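Putative lipoprotein (Pectobacterium atrosepticum SCRI1043, PDB 3BDU) is a small DUF903-family lipoprotein of unassigned molecular role, probably anchored to the cell membrane by an N-terminal lipid. Local coordinates at the interface of chains A and B. Numbering follows the deposited sequence. Chains: chain A/B, Putative lipoprotein.

The interface of chains A and B. Residues chain A 48-49; chain B 11, 13, 41-42.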
# COMPACT_ATOMS: atom_id res chain seq x y z
N LYS A 48 11.48 -7.61 -8.45
CA LYS A 48 12.34 -6.43 -8.45
C LYS A 48 12.47 -5.80 -9.83
O LYS A 48 12.28 -4.59 -9.99
CB LYS A 48 13.72 -6.81 -7.92
CG LYS A 48 14.70 -5.65 -7.82
CD LYS A 48 16.01 -6.10 -7.21
CE LYS A 48 16.93 -4.91 -6.95
NZ LYS A 48 18.25 -5.33 -6.39
N GLU A 49 12.82 -6.61 -10.82
CA GLU A 49 13.00 -6.13 -12.18
C GLU A 49 12.59 -7.19 -13.18
O GLU A 49 12.42 -8.36 -12.84
CB GLU A 49 14.47 -5.78 -12.43
CG GLU A 49 15.10 -4.88 -11.40
CD GLU A 49 16.59 -4.72 -11.63
OE1 GLU A 49 16.99 -3.96 -12.54
OE2 GLU A 49 17.37 -5.37 -10.90
N ASP B 11 19.05 0.01 -4.22
CA ASP B 11 20.37 -0.55 -3.95
C ASP B 11 21.53 0.33 -4.38
O ASP B 11 22.68 -0.11 -4.40
CB ASP B 11 20.51 -1.93 -4.61
CG ASP B 11 20.17 -1.92 -6.08
OD1 ASP B 11 20.65 -1.03 -6.81
OD2 ASP B 11 19.41 -2.82 -6.51
N ARG B 13 22.07 1.76 -7.43
CA ARG B 13 22.43 1.79 -8.84
C ARG B 13 22.00 3.10 -9.50
O ARG B 13 21.14 3.83 -9.00
CB ARG B 13 21.80 0.62 -9.59
CG ARG B 13 22.46 -0.74 -9.35
CD ARG B 13 21.67 -1.82 -10.07
NE ARG B 13 20.35 -1.98 -9.47
CZ ARG B 13 19.28 -2.46 -10.11
NH1 ARG B 13 19.36 -2.82 -11.38
NH2 ARG B 13 18.13 -2.58 -9.46
N GLN B 41 12.05 -3.33 -17.10
CA GLN B 41 10.99 -2.89 -16.21
C GLN B 41 11.49 -3.05 -14.80
O GLN B 41 12.17 -4.03 -14.49
CB GLN B 41 9.71 -3.70 -16.43
CG GLN B 41 9.08 -3.39 -17.78
CD GLN B 41 7.58 -3.50 -17.77
OE1 GLN B 41 6.94 -3.36 -16.72
NE2 GLN B 41 7.00 -3.72 -18.94
N ILE B 42 11.18 -2.09 -13.94
CA ILE B 42 11.63 -2.12 -12.56
C ILE B 42 10.48 -1.77 -11.63
O ILE B 42 9.66 -0.91 -11.93
CB ILE B 42 12.81 -1.16 -12.34
CG1 ILE B 42 13.23 -1.16 -10.87
CG2 ILE B 42 12.44 0.25 -12.78
CD1 ILE B 42 14.55 -0.41 -10.61
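Strand 47-52 of chain A meets strand 39-42 of chain B edge to edge, while side chains from the start of the same A strand reach the B loop between strands 4-9 and 14-18. Both chains are the soluble part of a DUF903 lipoprotein, built of short beta strands. A:Glu49 pairs with B:Ile42 in an antiparallel bridge, and their side chains lie side by side, pointing the same way. A:Glu49 and B:Arg13 reach toward each other, tip to tip. Guanidinium NH1 of B:Arg13 donates to carboxylate OE1 of A:Glu49 at 2.9 Å, nearly straight at the hydrogen (173°). The oxygen sits at the guanidinium edge, in its plane, yet NH1 comes from above the carboxylate plane, and the two flat groups are turned 59° apart. A:Lys48, with CG anti to the backbone N (chi1 -178°) and an extended chain, crosses B:Asp11 obliquely and brings its terminal amine NZ to OD2 of B:Asp11, a salt bridge of 2.8 Å that meets the oxygen nearly along its C-O axis. OD1 of B:Asp11 faces its own chain, where it accepts on its syn side from B:Arg13 NE at 2.8 Å and also from the backbone N of B:Arg13. These bonds probably steady the B:Arg13 chain, bent at its third torsion, and hold its guanidinium toward A:Glu49. Alternating acids and bases probably offset the like charges of A:Lys48 NZ and B:Arg13 NH2, 4.1 Å apart. The deposited assembly holds seven copies, and this pairing may or may not form in the cell.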